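Local coordinates for unknown protein (Galdieria sulphuraria, PDB 2NYI) that is of unknown function but carries tandem ACT domains, a fold that in relatives often binds small regulatory ligands such as amino acids, at residues Q4-R15 / A68-A79. Numbering follows the deposited sequence.
Sequences QSFVVSVAGSDR and ALPGFQISTRRA
V7, S9 and A11 each exchange a pair of backbone hydrogen bonds with R77, S75 and Q73, respectively, making strands 4-13 and 73-78 antiparallel neighbours, and A79 N to S5 O (2.8 Å) adds a bond beyond R77. On the face bearing V8 and V10, V8 CG2 lies alongside the T76 side chain, while V10 CG1 meets F72 CD1 (3.8 Å) and L69 CD1. The F72 ring also runs past G12 CA, where the lack of a side chain leaves it room, and the R15 guanidinium, salt-bridged to D21 through NH2, stands nearly perpendicular to this ring (89°). On the other face the extended R77 side chain lies beside V7, whose CG2 sits over one face of the guanidinium; a water joins V7 O to S75 OG. At the far end, in one of two R78 conformers and so less certainly, the chain curls back (chi2 -15°), CD lies over the F6 ring, 3.4 Å from CE1, and NH2 gives Q4 OE1 a 2.6 Å hydrogen bond in the amide plane. Within this chain, strand 73-78 is outermost in the antiparallel sheet of the βαββαβ ACT fold (order 2-3-1-4), and strand 44-53 flanks 4-13 on its other side. Helix 59-68 covers F6, V8 and I74, with Q62 binding T76 OG1, and helix 18-28 meets V10 and F72; across the V7 face, D44 of the second subunit salt-bridges R77 NE and hydrogen-bonds S9 OG, while G42 O of that subunit accepts from R77 NH2.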
ATOM      1  N   GLN A   4     -19.057  13.931   7.260  1.00 29.35           N
ATOM      2  CA  GLN A   4     -18.950  12.537   7.674  1.00 27.03           C
ATOM      3  C   GLN A   4     -17.737  11.929   6.992  1.00 24.20           C
ATOM      4  O   GLN A   4     -17.375  12.359   5.901  1.00 23.54           O
ATOM      5  CB  GLN A   4     -20.194  11.756   7.266  1.00 25.99           C
ATOM      6  CG  GLN A   4     -21.513  12.367   7.733  1.00 33.65           C
ATOM      7  CD  GLN A   4     -21.730  12.285   9.233  1.00 45.67           C
ATOM      8  OE1 GLN A   4     -21.082  11.502   9.929  1.00 41.56           O
ATOM      9  NE2 GLN A   4     -22.661  13.092   9.737  1.00 44.49           N
ATOM     10  N   SER A   5     -17.137  10.930   7.632  1.00 22.56           N
ATOM     11  CA  SER A   5     -15.969  10.228   7.070  1.00 21.96           C
ATOM     12  C   SER A   5     -16.323   8.841   6.519  1.00 22.43           C
ATOM     13  O   SER A   5     -17.091   8.093   7.134  1.00 23.09           O
ATOM     14  CB  SER A   5     -14.865  10.108   8.120  1.00 21.79           C
ATOM     15  OG  SER A   5     -13.765   9.356   7.597  1.00 27.92           O
ATOM     16  N   PHE A   6     -15.752   8.501   5.363  1.00 20.79           N
ATOM     17  CA  PHE A   6     -16.027   7.229   4.705  1.00 19.20           C
ATOM     18  C   PHE A   6     -14.692   6.570   4.362  1.00 19.32           C
ATOM     19  O   PHE A   6     -13.697   7.265   4.129  1.00 20.83           O
ATOM     20  CB  PHE A   6     -16.842   7.447   3.418  1.00 19.44           C
ATOM     21  CG  PHE A   6     -18.185   8.079   3.663  1.00 19.86           C
ATOM     22  CD1 PHE A   6     -19.291   7.297   3.925  1.00 22.73           C
ATOM     23  CD2 PHE A   6     -18.314   9.476   3.691  1.00 19.80           C
ATOM     24  CE1 PHE A   6     -20.551   7.899   4.186  1.00 21.50           C
ATOM     25  CE2 PHE A   6     -19.558  10.077   3.948  1.00 23.74           C
ATOM     26  CZ  PHE A   6     -20.668   9.287   4.185  1.00 18.91           C
ATOM     27  N   VAL A   7     -14.672   5.240   4.360  1.00 18.39           N
ATOM     28  CA  VAL A   7     -13.492   4.471   3.961  1.00 18.43           C
ATOM     29  C   VAL A   7     -13.808   3.838   2.623  1.00 18.70           C
ATOM     30  O   VAL A   7     -14.829   3.157   2.460  1.00 19.48           O
ATOM     31  CB  VAL A   7     -13.109   3.374   4.982  1.00 19.27           C
ATOM     32  CG1 VAL A   7     -11.708   2.847   4.684  1.00 20.24           C
ATOM     33  CG2 VAL A   7     -13.178   3.932   6.409  1.00 30.01           C
ATOM     34  N   VAL A   8     -12.936   4.108   1.660  1.00 18.48           N
ATOM     35  CA  VAL A   8     -13.088   3.657   0.291  1.00 17.75           C
ATOM     36  C   VAL A   8     -11.895   2.764  -0.067  1.00 18.39           C
ATOM     37  O   VAL A   8     -10.747   3.128   0.217  1.00 17.54           O
ATOM     38  CB  VAL A   8     -13.122   4.891  -0.678  1.00 17.64           C
ATOM     39  CG1 VAL A   8     -13.139   4.450  -2.140  1.00 19.13           C
ATOM     40  CG2 VAL A   8     -14.315   5.777  -0.361  1.00 19.89           C
ATOM     41  N   SER A   9     -12.181   1.600  -0.645  1.00 19.40           N
ATOM     42  CA  SER A   9     -11.151   0.700  -1.180  1.00 19.93           C
ATOM     43  C   SER A   9     -11.339   0.573  -2.681  1.00 20.45           C
ATOM     44  O   SER A   9     -12.473   0.428  -3.156  1.00 21.22           O
ATOM     45  CB  SER A   9     -11.273  -0.694  -0.541  1.00 22.21           C
ATOM     46  OG  SER A   9     -10.762  -0.688   0.790  1.00 31.93           O
ATOM     47  N   VAL A  10     -10.234   0.621  -3.422  1.00 18.62           N
ATOM     48  CA  VAL A  10     -10.254   0.510  -4.881  1.00 18.92           C
ATOM     49  C   VAL A  10      -9.191  -0.521  -5.250  1.00 17.49           C
ATOM     50  O   VAL A  10      -8.041  -0.439  -4.772  1.00 19.91           O
ATOM     51  CB  VAL A  10      -9.898   1.871  -5.549  1.00 20.61           C
ATOM     52  CG1 VAL A  10      -9.836   1.759  -7.107  1.00 22.38           C
ATOM     53  CG2 VAL A  10     -10.860   2.976  -5.111  1.00 26.70           C
ATOM     54  N   ALA A  11      -9.553  -1.462  -6.109  1.00 18.15           N
ATOM     55  CA  ALA A  11      -8.584  -2.419  -6.631  1.00 18.54           C
ATOM     56  C   ALA A  11      -8.885  -2.741  -8.086  1.00 18.81           C
ATOM     57  O   ALA A  11     -10.056  -2.831  -8.497  1.00 19.48           O
ATOM     58  CB  ALA A  11      -8.613  -3.708  -5.788  1.00 20.00           C
ATOM     59  N   GLY A  12      -7.828  -2.909  -8.866  1.00 19.68           N
ATOM     60  CA  GLY A  12      -7.961  -3.253 -10.283  1.00 21.36           C
ATOM     61  C   GLY A  12      -6.604  -3.364 -10.939  1.00 19.99           C
ATOM     62  O   GLY A  12      -5.568  -3.329 -10.263  1.00 19.21           O
ATOM     63  N   SER A  13      -6.601  -3.545 -12.254  1.00 19.64           N
ATOM     64  CA  SER A  13      -5.343  -3.601 -13.000  1.00 20.25           C
ATOM     65  C   SER A  13      -4.759  -2.210 -13.128  1.00 19.43           C
ATOM     66  O   SER A  13      -5.476  -1.235 -13.406  1.00 20.89           O
ATOM     67  CB  SER A  13      -5.551  -4.205 -14.393  1.00 22.58           C
ATOM     68  OG  SER A  13      -6.158  -5.477 -14.269  1.00 29.07           O
ATOM     69  N   ASP A  14      -3.453  -2.115 -12.924  1.00 19.17           N
ATOM     70  CA  ASP A  14      -2.753  -0.834 -12.965  1.00 18.01           C
ATOM     71  C   ASP A  14      -2.720  -0.218 -14.365  1.00 19.52           C
ATOM     72  O   ASP A  14      -2.592  -0.917 -15.401  1.00 19.41           O
ATOM     73  CB  ASP A  14      -1.335  -0.981 -12.417  1.00 19.18           C
ATOM     74  CG  ASP A  14      -0.677   0.359 -12.127  1.00 25.53           C
ATOM     75  OD1 ASP A  14      -1.389   1.300 -11.703  1.00 26.46           O
ATOM     76  OD2 ASP A  14       0.549   0.475 -12.318  1.00 33.45           O
ATOM     77  N   ARG A  15      -2.820   1.105 -14.381  1.00 19.57           N
ATOM     78  CA  ARG A  15      -2.657   1.888 -15.609  1.00 20.04           C
ATOM     79  C   ARG A  15      -2.386   3.327 -15.184  1.00 20.03           C
ATOM     80  O   ARG A  15      -2.645   3.703 -14.043  1.00 19.32           O
ATOM     81  CB  ARG A  15      -3.913   1.804 -16.479  1.00 20.69           C
ATOM     82  CG  ARG A  15      -5.178   2.347 -15.813  1.00 24.92           C
ATOM     83  CD  ARG A  15      -6.199   2.835 -16.803  1.00 30.90           C
ATOM     84  NE  ARG A  15      -7.467   3.195 -16.160  1.00 23.42           N
ATOM     85  CZ  ARG A  15      -7.774   4.389 -15.660  1.00 22.09           C
ATOM     86  NH1 ARG A  15      -6.913   5.395 -15.709  1.00 19.38           N
ATOM     87  NH2 ARG A  15      -8.976   4.571 -15.106  1.00 24.65           N
ATOM     88  N   ALA A  68     -16.171   6.913 -12.849  1.00 22.60           N
ATOM     89  CA  ALA A  68     -14.808   7.357 -13.169  1.00 21.96           C
ATOM     90  C   ALA A  68     -13.842   6.190 -13.412  1.00 21.88           C
ATOM     91  O   ALA A  68     -12.878   6.329 -14.169  1.00 22.27           O
ATOM     92  CB  ALA A  68     -14.257   8.247 -12.050  1.00 22.23           C
ATOM     93  N   LEU A  69     -14.127   5.055 -12.775  1.00 21.27           N
ATOM     94  CA  LEU A  69     -13.221   3.885 -12.746  1.00 20.68           C
ATOM     95  C   LEU A  69     -13.984   2.615 -13.108  1.00 20.98           C
ATOM     96  O   LEU A  69     -14.078   1.677 -12.306  1.00 20.18           O
ATOM     97  CB  LEU A  69     -12.574   3.736 -11.355  1.00 20.37           C
ATOM     98  CG  LEU A  69     -11.674   4.885 -10.882  1.00 23.27           C
ATOM     99  CD1 LEU A  69     -11.231   4.659  -9.434  1.00 25.39           C
ATOM    100  CD2 LEU A  69     -10.481   5.075 -11.806  1.00 23.73           C
ATOM    101  N   PRO A  70     -14.532   2.564 -14.333  1.00 21.43           N
ATOM    102  CA  PRO A  70     -15.314   1.381 -14.693  1.00 23.03           C
ATOM    103  C   PRO A  70     -14.430   0.126 -14.684  1.00 23.35           C
ATOM    104  O   PRO A  70     -13.249   0.207 -14.993  1.00 22.36           O
ATOM    105  CB  PRO A  70     -15.839   1.710 -16.105  1.00 24.06           C
ATOM    106  CG  PRO A  70     -14.979   2.789 -16.612  1.00 25.53           C
ATOM    107  CD  PRO A  70     -14.473   3.557 -15.424  1.00 22.37           C
ATOM    108  N   GLY A  71     -14.976  -1.008 -14.260  1.00 24.68           N
ATOM    109  CA  GLY A  71     -14.155  -2.218 -14.160  1.00 26.79           C
ATOM    110  C   GLY A  71     -13.436  -2.431 -12.829  1.00 27.27           C
ATOM    111  O   GLY A  71     -13.129  -3.581 -12.479  1.00 29.78           O
ATOM    112  N   PHE A  72     -13.169  -1.346 -12.091  1.00 22.29           N
ATOM    113  CA  PHE A  72     -12.479  -1.424 -10.794  1.00 20.98           C
ATOM    114  C   PHE A  72     -13.392  -1.968  -9.717  1.00 20.34           C
ATOM    115  O   PHE A  72     -14.614  -1.795  -9.779  1.00 20.52           O
ATOM    116  CB  PHE A  72     -11.882  -0.069 -10.388  1.00 18.80           C
ATOM    117  CG  PHE A  72     -10.614   0.253 -11.115  1.00 22.27           C
ATOM    118  CD1 PHE A  72      -9.386   0.061 -10.499  1.00 24.08           C
ATOM    119  CD2 PHE A  72     -10.644   0.692 -12.432  1.00 19.22           C
ATOM    120  CE1 PHE A  72      -8.198   0.329 -11.182  1.00 22.35           C
ATOM    121  CE2 PHE A  72      -9.463   0.975 -13.131  1.00 24.18           C
ATOM    122  CZ  PHE A  72      -8.233   0.767 -12.507  1.00 19.77           C
ATOM    123  N   GLN A  73     -12.799  -2.679  -8.769  1.00 19.27           N
ATOM    124  CA  GLN A  73     -13.502  -3.186  -7.601  1.00 22.00           C
ATOM    125  C   GLN A  73     -13.447  -2.083  -6.541  1.00 22.16           C
ATOM    126  O   GLN A  73     -12.364  -1.761  -6.030  1.00 21.89           O
ATOM    127  CB  GLN A  73     -12.777  -4.450  -7.116  1.00 22.80           C
ATOM    128  CG  GLN A  73     -13.168  -4.989  -5.754  1.00 23.76           C
ATOM    129  CD  GLN A  73     -12.295  -6.187  -5.349  1.00 26.80           C
ATOM    130  OE1 GLN A  73     -12.459  -7.281  -5.898  1.00 41.91           O
ATOM    131  NE2 GLN A  73     -11.361  -5.979  -4.393  1.00 24.59           N
ATOM    132  N   ILE A  74     -14.615  -1.520  -6.216  1.00 21.40           N
ATOM    133  CA  ILE A  74     -14.715  -0.340  -5.360  1.00 20.98           C
ATOM    134  C   ILE A  74     -15.723  -0.607  -4.241  1.00 21.16           C
ATOM    135  O   ILE A  74     -16.811  -1.138  -4.501  1.00 20.51           O
ATOM    136  CB  ILE A  74     -15.183   0.906  -6.160  1.00 22.21           C
ATOM    137  CG1 ILE A  74     -14.183   1.263  -7.268  1.00 23.63           C
ATOM    138  CG2 ILE A  74     -15.411   2.134  -5.233  1.00 25.14           C
ATOM    139  CD1 ILE A  74     -14.781   2.163  -8.332  1.00 25.18           C
ATOM    140  N   SER A  75     -15.374  -0.221  -3.017  1.00 21.31           N
ATOM    141  CA  SER A  75     -16.345  -0.283  -1.907  1.00 22.55           C
ATOM    142  C   SER A  75     -16.244   0.991  -1.086  1.00 22.28           C
ATOM    143  O   SER A  75     -15.182   1.609  -1.024  1.00 21.18           O
ATOM    144  CB  SER A  75     -16.138  -1.529  -1.036  1.00 23.33           C
ATOM    145  OG  SER A  75     -14.903  -1.473  -0.337  1.00 30.24           O
ATOM    146  N   THR A  76     -17.370   1.394  -0.501  1.00 21.77           N
ATOM    147  CA  THR A  76     -17.448   2.600   0.306  1.00 22.29           C
ATOM    148  C   THR A  76     -18.269   2.220   1.541  1.00 23.01           C
ATOM    149  O   THR A  76     -19.347   1.635   1.399  1.00 22.51           O
ATOM    150  CB  THR A  76     -18.193   3.754  -0.467  1.00 23.15           C
ATOM    151  OG1 THR A  76     -17.520   4.040  -1.700  1.00 24.22           O
ATOM    152  CG2 THR A  76     -18.250   5.045   0.364  1.00 22.07           C
ATOM    153  N   ARG A  77     -17.781   2.566   2.730  1.00 23.20           N
ATOM    154  CA  ARG A  77     -18.537   2.355   3.962  1.00 24.30           C
ATOM    155  C   ARG A  77     -18.276   3.519   4.895  1.00 25.06           C
ATOM    156  O   ARG A  77     -17.274   4.224   4.740  1.00 23.46           O
ATOM    157  CB  ARG A  77     -18.146   1.052   4.656  1.00 25.60           C
ATOM    158  CG  ARG A  77     -16.700   0.999   5.122  1.00 24.80           C
ATOM    159  CD  ARG A  77     -16.398  -0.234   5.939  1.00 31.20           C
ATOM    160  NE  ARG A  77     -14.982  -0.276   6.305  1.00 32.50           N
ATOM    161  CZ  ARG A  77     -14.457   0.287   7.398  1.00 38.06           C
ATOM    162  NH1 ARG A  77     -15.213   0.950   8.276  1.00 35.29           N
ATOM    163  NH2 ARG A  77     -13.161   0.181   7.626  1.00 31.71           N
ATOM    164  N   ARG A  78     -19.190   3.741   5.840  1.00 26.11           N
ATOM    165  CA  ARG A  78     -18.987   4.754   6.867  0.50 26.81           C
ATOM    166  C   ARG A  78     -17.707   4.402   7.622  1.00 27.14           C
ATOM    167  O   ARG A  78     -17.376   3.215   7.791  1.00 26.89           O
ATOM    168  CB  ARG A  78     -20.183   4.805   7.836  0.50 26.12           C
ATOM    169  CG  ARG A  78     -20.868   6.181   8.009  0.50 30.84           C
ATOM    170  CD  ARG A  78     -20.044   7.338   7.469  0.50 24.68           C
ATOM    171  NE  ARG A  78     -19.985   8.514   8.335  0.50 29.40           N
ATOM    172  CZ  ARG A  78     -19.194   8.634   9.401  0.50 30.25           C
ATOM    173  NH1 ARG A  78     -18.408   7.637   9.775  0.50 24.34           N
ATOM    174  NH2 ARG A  78     -19.200   9.754  10.112  0.50 29.36           N
ATOM    175  N   ALA A  79     -16.978   5.429   8.051  1.00 30.35           N
ATOM    176  CA  ALA A  79     -15.795   5.248   8.884  1.00 33.83           C
ATOM    177  C   ALA A  79     -16.188   4.637  10.222  1.00 36.51           C
ATOM    178  O   ALA A  79     -17.279   4.900  10.740  1.00 36.50           O
ATOM    179  CB  ALA A  79     -15.076   6.569   9.105  1.00 34.08           C
TER
HETATM  180  O   HOH W   1     -14.637   0.276   2.096  1.00 25.41           O
HETATM  181  O   HOH W   2     -11.193   2.610 -15.777  1.00 25.81           O